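Local structure of soluble lytic murein transglycosylase (Escherichia coli, 1QSA) at residues K370-V375 with E415-A420; P383-V388 with S402-L407; D430-A435 with L445-P450. The protein cleaves the glycosidic bonds between N-acetylmuramic acid and N-acetylglucosamine in peptidoglycan, leaving a 1,6-anhydro bond in the N-acetylmuramic acid residue. All blocks are in the same frame, centred on the assembly; numbering follows the deposited sequence.

Contact 1 of 3, residues K370-V375 with E415-A420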
# COMPACT_ATOMS: atom_id res chain seq x y z
N LYS A 370 25.39 7.65 9.80
CA LYS A 370 25.81 8.43 8.65
C LYS A 370 26.20 7.55 7.47
O LYS A 370 26.68 6.44 7.65
CB LYS A 370 27.00 9.32 9.00
CG LYS A 370 26.72 10.39 10.04
CD LYS A 370 28.00 11.15 10.36
CE LYS A 370 27.83 12.10 11.53
NZ LYS A 370 29.10 12.82 11.85
N ALA A 371 25.99 8.07 6.26
CA ALA A 371 26.38 7.34 5.06
C ALA A 371 27.91 7.51 4.95
O ALA A 371 28.50 8.35 5.65
CB ALA A 371 25.69 7.93 3.84
N PRO A 372 28.57 6.71 4.12
CA PRO A 372 30.03 6.82 3.96
C PRO A 372 30.47 8.23 3.54
O PRO A 372 29.71 8.96 2.90
CB PRO A 372 30.33 5.81 2.86
CG PRO A 372 29.26 4.77 3.04
CD PRO A 372 28.04 5.61 3.30
N GLN A 373 31.69 8.60 3.90
CA GLN A 373 32.23 9.91 3.54
C GLN A 373 32.39 10.01 2.02
O GLN A 373 32.17 11.07 1.44
CB GLN A 373 33.58 10.14 4.22
CG GLN A 373 33.50 10.26 5.74
CD GLN A 373 32.73 11.49 6.18
OE1 GLN A 373 32.58 12.45 5.42
NE2 GLN A 373 32.27 11.48 7.43
N ASN A 374 32.79 8.90 1.40
CA ASN A 374 32.96 8.81 -0.05
C ASN A 374 31.74 8.12 -0.65
O ASN A 374 31.52 6.93 -0.40
CB ASN A 374 34.20 7.98 -0.41
CG ASN A 374 35.50 8.69 -0.10
OD1 ASN A 374 35.92 9.59 -0.83
ND2 ASN A 374 36.16 8.27 0.97
N VAL A 375 30.98 8.84 -1.46
CA VAL A 375 29.78 8.28 -2.09
C VAL A 375 30.01 7.88 -3.54
O VAL A 375 29.13 7.27 -4.17
CB VAL A 375 28.59 9.27 -2.02
CG1 VAL A 375 28.31 9.63 -0.59
CG2 VAL A 375 28.88 10.51 -2.84
N GLU A 415 26.71 0.12 -0.34
CA GLU A 415 26.44 0.69 -1.66
C GLU A 415 25.08 1.40 -1.66
O GLU A 415 24.97 2.50 -2.22
CB GLU A 415 26.47 -0.40 -2.74
CG GLU A 415 27.86 -0.95 -3.02
CD GLU A 415 27.87 -2.16 -3.95
OE1 GLU A 415 26.92 -2.97 -3.92
OE2 GLU A 415 28.85 -2.30 -4.72
N GLN A 416 24.08 0.80 -1.03
CA GLN A 416 22.75 1.43 -0.98
C GLN A 416 22.77 2.75 -0.20
O GLN A 416 22.07 3.72 -0.57
CB GLN A 416 21.71 0.45 -0.44
CG GLN A 416 21.47 -0.73 -1.39
CD GLN A 416 20.72 -1.88 -0.76
OE1 GLN A 416 20.97 -2.23 0.39
NE2 GLN A 416 19.81 -2.50 -1.51
N ALA A 417 23.61 2.82 0.84
CA ALA A 417 23.75 4.04 1.64
C ALA A 417 24.50 5.12 0.83
O ALA A 417 24.19 6.31 0.91
CB ALA A 417 24.49 3.74 2.97
N GLN A 418 25.50 4.69 0.05
CA GLN A 418 26.23 5.64 -0.79
C GLN A 418 25.28 6.20 -1.84
O GLN A 418 25.29 7.40 -2.09
CB GLN A 418 27.39 4.96 -1.52
CG GLN A 418 28.56 4.57 -0.65
CD GLN A 418 29.64 3.89 -1.46
OE1 GLN A 418 29.38 2.88 -2.13
NE2 GLN A 418 30.84 4.43 -1.41
N LEU A 419 24.47 5.34 -2.45
CA LEU A 419 23.50 5.77 -3.45
C LEU A 419 22.46 6.73 -2.82
O LEU A 419 22.10 7.75 -3.41
CB LEU A 419 22.82 4.55 -4.12
CG LEU A 419 23.70 3.77 -5.12
CD1 LEU A 419 23.01 2.48 -5.55
CD2 LEU A 419 24.00 4.65 -6.34
N ALA A 420 22.01 6.41 -1.61
CA ALA A 420 21.05 7.27 -0.92
C ALA A 420 21.68 8.66 -0.71
O ALA A 420 21.06 9.68 -1.03
CB ALA A 420 20.67 6.66 0.44
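Q418 and N374 join an irregular loop to the outer side of helix 413-425, in the L-domain part of this all-helical superhelix. The loop follows helix 351-359 and precedes helix 378-381, so the chain runs across the helix surface before it starts the next group of helices. The tighter part of the contact lies beside A417, where A371 and P372 turn their CB atoms toward the helix. A371 CB sits 3.7 Å from the carbonyl oxygen A417 O, and the two alanine methyls come within van der Waals range, CB to CB 4.4 Å. P372 fills the neighbouring position through CD and CG of its ring: its CD lies 4.0 Å from A417 CB, while its CG meets Q418 CG at 3.8 Å. Here the proline ring and the glutamine chain cross at about a right angle, methylene on methylene. V375 closes the far end, resting its CB 3.8 Å from Q418 O.

Toward solvent the packing thins out. N374 is exposed, its side chain leads away from the helix, and what it offers to the contact is its backbone carbonyl. Q418 approaches that carbonyl with an extended chain, CD anti to CA (chi2 179°), which carries CD out past P372 CG. On the buried side, A417 also packs against L441 and H444, so the same helix turn carries both this loop and the chain ahead of helix 445-448. The one polar link between the two segments is the bond from Q418 NE2 to N374 O, 2.8 Å long with an N-H...O angle of 160°, the oxygen lying close to the plane of the glutamine amide.

Contact 2 of 3, residues P383-V388 with S402-L407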
# COMPACT_ATOMS: atom_id res chain seq x y z
N PRO A 383 26.47 4.26 -17.01
CA PRO A 383 25.38 4.70 -17.88
C PRO A 383 24.00 4.73 -17.22
O PRO A 383 23.21 5.61 -17.54
CB PRO A 383 25.46 3.72 -19.06
CG PRO A 383 26.20 2.54 -18.54
CD PRO A 383 27.19 3.10 -17.57
N GLU A 384 23.71 3.81 -16.29
CA GLU A 384 22.39 3.86 -15.66
C GLU A 384 22.26 5.14 -14.82
O GLU A 384 21.23 5.82 -14.86
CB GLU A 384 22.06 2.60 -14.82
CG GLU A 384 20.61 2.65 -14.28
CD GLU A 384 19.97 1.30 -13.97
OE1 GLU A 384 20.65 0.39 -13.43
OE2 GLU A 384 18.74 1.17 -14.23
N MET A 385 23.32 5.52 -14.10
CA MET A 385 23.26 6.75 -13.32
C MET A 385 23.10 7.96 -14.26
O MET A 385 22.40 8.91 -13.94
CB MET A 385 24.51 6.94 -12.45
CG MET A 385 24.43 8.15 -11.52
SD MET A 385 23.08 8.05 -10.30
CE MET A 385 23.88 7.16 -8.97
N ALA A 386 23.77 7.93 -15.42
CA ALA A 386 23.64 9.02 -16.37
C ALA A 386 22.18 9.16 -16.84
O ALA A 386 21.70 10.27 -17.03
CB ALA A 386 24.58 8.81 -17.55
N ARG A 387 21.47 8.03 -17.00
CA ARG A 387 20.06 8.11 -17.40
C ARG A 387 19.24 8.71 -16.25
O ARG A 387 18.38 9.55 -16.48
CB ARG A 387 19.50 6.74 -17.78
CG ARG A 387 20.13 6.16 -19.06
CD ARG A 387 19.26 5.08 -19.68
NE ARG A 387 19.12 3.91 -18.83
CZ ARG A 387 20.01 2.93 -18.73
NH1 ARG A 387 21.13 2.95 -19.44
NH2 ARG A 387 19.78 1.92 -17.91
N VAL A 388 19.54 8.29 -15.02
CA VAL A 388 18.83 8.81 -13.85
C VAL A 388 18.99 10.33 -13.78
O VAL A 388 18.01 11.05 -13.59
CB VAL A 388 19.35 8.16 -12.53
CG1 VAL A 388 18.78 8.89 -11.29
CG2 VAL A 388 18.93 6.68 -12.50
N SER A 402 11.92 4.00 -11.61
CA SER A 402 12.13 2.66 -12.17
C SER A 402 13.60 2.39 -12.42
O SER A 402 14.08 1.27 -12.19
CB SER A 402 11.33 2.50 -13.46
OG SER A 402 9.95 2.68 -13.18
N GLU A 403 14.32 3.38 -12.95
CA GLU A 403 15.75 3.22 -13.18
C GLU A 403 16.49 3.08 -11.85
O GLU A 403 17.35 2.22 -11.69
CB GLU A 403 16.33 4.42 -13.92
CG GLU A 403 15.90 4.53 -15.37
CD GLU A 403 16.82 3.82 -16.37
OE1 GLU A 403 17.68 2.99 -15.99
OE2 GLU A 403 16.64 4.11 -17.57
N TRP A 404 16.14 3.94 -10.89
CA TRP A 404 16.78 3.93 -9.57
C TRP A 404 16.55 2.58 -8.89
O TRP A 404 17.46 2.05 -8.23
CB TRP A 404 16.22 5.07 -8.71
CG TRP A 404 16.99 5.35 -7.45
CD1 TRP A 404 16.55 5.20 -6.17
CD2 TRP A 404 18.30 5.94 -7.36
NE1 TRP A 404 17.49 5.67 -5.28
CE2 TRP A 404 18.57 6.14 -5.98
CE3 TRP A 404 19.25 6.35 -8.30
CZ2 TRP A 404 19.77 6.71 -5.52
CZ3 TRP A 404 20.44 6.92 -7.85
CH2 TRP A 404 20.69 7.10 -6.47
N ALA A 405 15.36 2.02 -9.07
CA ALA A 405 15.00 0.75 -8.46
C ALA A 405 15.98 -0.34 -8.90
O ALA A 405 16.41 -1.15 -8.08
CB ALA A 405 13.57 0.36 -8.84
N ASN A 406 16.35 -0.34 -10.18
CA ASN A 406 17.31 -1.32 -10.70
C ASN A 406 18.70 -1.07 -10.13
O ASN A 406 19.42 -2.01 -9.83
CB ASN A 406 17.42 -1.23 -12.22
CG ASN A 406 16.25 -1.84 -12.93
OD1 ASN A 406 15.43 -2.54 -12.32
ND2 ASN A 406 16.17 -1.63 -14.24
N LEU A 407 19.08 0.19 -10.02
CA LEU A 407 20.39 0.56 -9.52
C LEU A 407 20.62 0.18 -8.04
O LEU A 407 21.69 -0.34 -7.69
CB LEU A 407 20.61 2.06 -9.76
CG LEU A 407 22.02 2.65 -9.78
CD1 LEU A 407 22.95 1.81 -10.64
CD2 LEU A 407 21.92 4.07 -10.33
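E403 OE2 is gripped by two groups: R387 NE, which donates to it across the contact at 2.8 Å, and the hydroxyl of Y40, hydrogen-bonded to it. The R387 bond is nearly straight (163° at the hydrogen) and lies in the guanidinium plane, although NE meets the carboxylate tilted out of its plane on the syn side. R387 NH2 completes a side-on, two-nitrogen grip, donating to the syn lone pair of E403 OE1 at 3.0 Å. A bend in E403 at chi2 (-90°) turns CD out of line with the extended course and toward the arginine. E384 comes in from the same helix as R387, its chain extended with CG anti to the backbone N, and brings OE2 to 2.7 Å from E403 OE1, the two carboxylate planes almost perpendicular.

These groups lie between helix 383-393 and helix 397-408, consecutive helices of the L domain that form an antiparallel helical hairpin; the axes of the two segments approach to 9.6 Å at 152°. The other half of the interface is apolar. M385, bent at chi2 and chi3, lies side by side with W404 and makes a Met-aromatic contact, SD in plane at the edge of the six-membered ring and CE 3.6 Å from CZ3. The same methyl touches L407 CD2 at 3.9 Å, while V388 places CG1 4.0 Å from W404 CE3 and CG2 3.7 Å from E403 CB.

R387 NH2 and N406 ND2 also bond to T67, and P69 packs on E403, so the polar half joins the hairpin to the N-terminal part of the superhelix, consistent with the closed ring known for Slt70. With two buried carboxylates this close and one arginine beside them, one of the two acids probably holds a proton, so the local ionisation may be shifted.

Contact 3 of 3, residues D430-A435 with L445-P450. With SO4 (sulfate ion), chain B; SO4 (sulfate ion), chain H.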
# COMPACT_ATOMS: atom_id res chain seq x y z
N ASP A 430 13.20 12.26 -3.55
CA ASP A 430 12.50 10.98 -3.67
C ASP A 430 13.44 9.78 -3.82
O ASP A 430 13.22 8.73 -3.21
CB ASP A 430 11.41 11.00 -4.76
CG ASP A 430 11.85 11.61 -6.08
OD1 ASP A 430 13.05 11.89 -6.31
OD2 ASP A 430 10.95 11.83 -6.90
N LEU A 431 14.50 9.94 -4.61
CA LEU A 431 15.45 8.85 -4.79
C LEU A 431 16.21 8.55 -3.50
O LEU A 431 16.51 7.40 -3.21
CB LEU A 431 16.43 9.17 -5.94
CG LEU A 431 15.72 9.45 -7.27
CD1 LEU A 431 16.77 9.58 -8.40
CD2 LEU A 431 14.74 8.30 -7.59
N SER A 432 16.50 9.59 -2.73
CA SER A 432 17.18 9.41 -1.45
C SER A 432 16.31 8.53 -0.55
O SER A 432 16.78 7.53 -0.01
CB SER A 432 17.43 10.78 -0.79
OG SER A 432 17.99 10.65 0.51
N VAL A 433 15.02 8.87 -0.43
CA VAL A 433 14.12 8.07 0.42
C VAL A 433 13.99 6.63 -0.13
O VAL A 433 14.07 5.65 0.61
CB VAL A 433 12.69 8.72 0.54
CG1 VAL A 433 11.75 7.77 1.28
CG2 VAL A 433 12.77 10.06 1.30
N GLN A 434 13.88 6.52 -1.45
CA GLN A 434 13.75 5.21 -2.09
C GLN A 434 14.93 4.28 -1.79
O GLN A 434 14.75 3.08 -1.56
CB GLN A 434 13.56 5.41 -3.60
CG GLN A 434 13.21 4.14 -4.37
CD GLN A 434 13.14 4.36 -5.87
OE1 GLN A 434 13.00 5.49 -6.34
NE2 GLN A 434 13.22 3.27 -6.63
N ALA A 435 16.14 4.84 -1.78
CA ALA A 435 17.34 4.06 -1.50
C ALA A 435 17.36 3.64 -0.02
O ALA A 435 17.79 2.53 0.29
CB ALA A 435 18.58 4.85 -1.84
N LEU A 445 18.64 8.63 9.30
CA LEU A 445 17.58 9.63 9.32
C LEU A 445 17.69 10.83 8.39
O LEU A 445 16.68 11.29 7.86
CB LEU A 445 17.29 10.10 10.76
CG LEU A 445 16.88 9.00 11.75
CD1 LEU A 445 16.54 9.64 13.11
CD2 LEU A 445 15.70 8.20 11.21
N GLU A 446 18.91 11.34 8.17
CA GLU A 446 19.06 12.51 7.31
C GLU A 446 18.60 12.24 5.88
O GLU A 446 17.95 13.08 5.27
CB GLU A 446 20.51 13.03 7.32
CG GLU A 446 20.58 14.44 6.77
CD GLU A 446 21.93 15.10 6.88
OE1 GLU A 446 22.95 14.39 7.00
OE2 GLU A 446 21.96 16.35 6.84
N GLU A 447 18.95 11.06 5.36
CA GLU A 447 18.58 10.67 4.00
C GLU A 447 17.11 10.24 3.91
O GLU A 447 16.49 10.37 2.85
CB GLU A 447 19.49 9.55 3.48
CG GLU A 447 20.97 9.95 3.28
CD GLU A 447 21.75 10.05 4.57
OE1 GLU A 447 21.42 9.34 5.54
OE2 GLU A 447 22.72 10.83 4.62
N ARG A 448 16.57 9.74 5.01
CA ARG A 448 15.16 9.33 5.05
C ARG A 448 14.22 10.54 5.17
O ARG A 448 13.06 10.46 4.77
CB ARG A 448 14.88 8.43 6.27
CG ARG A 448 15.58 7.05 6.26
CD ARG A 448 15.12 6.19 7.46
NE ARG A 448 13.70 5.89 7.37
CZ ARG A 448 12.89 5.73 8.42
NH1 ARG A 448 13.37 5.76 9.66
NH2 ARG A 448 11.60 5.51 8.22
N PHE A 449 14.71 11.64 5.75
CA PHE A 449 13.86 12.81 5.96
C PHE A 449 14.53 14.07 5.48
O PHE A 449 14.80 14.99 6.26
CB PHE A 449 13.50 12.88 7.46
CG PHE A 449 12.77 11.66 7.94
CD1 PHE A 449 11.43 11.47 7.60
CD2 PHE A 449 13.45 10.63 8.62
CE1 PHE A 449 10.77 10.27 7.91
CE2 PHE A 449 12.81 9.43 8.93
CZ PHE A 449 11.47 9.24 8.57
N PRO A 450 14.75 14.17 4.16
CA PRO A 450 15.39 15.35 3.58
C PRO A 450 14.52 16.60 3.65
O PRO A 450 13.29 16.49 3.63
CB PRO A 450 15.63 14.93 2.13
CG PRO A 450 14.44 14.04 1.84
CD PRO A 450 14.37 13.20 3.10
S SO4 B . 10.32 5.48 11.98
O1 SO4 B . 9.48 6.45 12.71
O2 SO4 B . 11.72 5.95 11.98
O3 SO4 B . 10.24 4.19 12.68
O4 SO4 B . 9.84 5.31 10.60
S SO4 H . 9.39 4.82 5.25
O1 SO4 H . 9.30 5.49 6.56
O2 SO4 H . 8.44 3.69 5.20
O3 SO4 H . 9.06 5.78 4.18
O4 SO4 H . 10.76 4.31 5.05
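S432 OG donates to E447 O at 2.8 Å and so ties helix 429-438 of the superhelical L domain to the end of the single-turn helix 445-448. The serine's CB points at this helix end, and its hydroxyl also lies against E447 CB. The carboxylate of E447 turns elsewhere, to a salt bridge with R421.

The next residue, R448, points its side chain away from helix 429-438. Its CB rests 3.5 Å from F449 CE2. CG and CD carry the chain past this ring atom, and the bend at chi3 (63°) turns NE back; F449 CE2 lies over the centre of one guanidinium face. At the tip, NH1 bonds to O2 of the chain B sulfate at 2.9 Å and also to the carbonyl of W442. NH2 meets O4 of the same sulfate at 3.0 Å, almost straight at 175°, and O1 of the chain H sulfate at 2.8 Å, more bent at 132°. Both anions sit at the guanidinium edge; they probably come from the crystallisation liquor, and their position is consistent with a locally positive surface that can hold anions.

The backbone of R448 also faces the catalytic domain, its carbonyl accepting from R476 NE, and V433 lies about 11 Å from E478, the predicted catalytic residue, side chain to side chain. V433 CG2 closes the contact, 3.5 Å from R448 O and 4.0 Å from P450 CD.

Contact 1 spans contact 2 along the chain, and contact 3 follows both. The centres of contacts 1 and 3 are about 11 Å apart, while contact 2 lies about 16 Å from each. They share a run of successive helices: 397-408 in contact 2, 413-425 in contact 1 and 429-438 in contact 3. L419 packs on M385 and W404, A420 on A435, and L431 on V388, so the helices of the three contacts pack on one another. The series leads from the N-terminal superhelix, reached at contact 2, to the neighbourhood of the catalytic Slt-type domain, whose R476 touches contact 3, consistent with the L domain bridging the two.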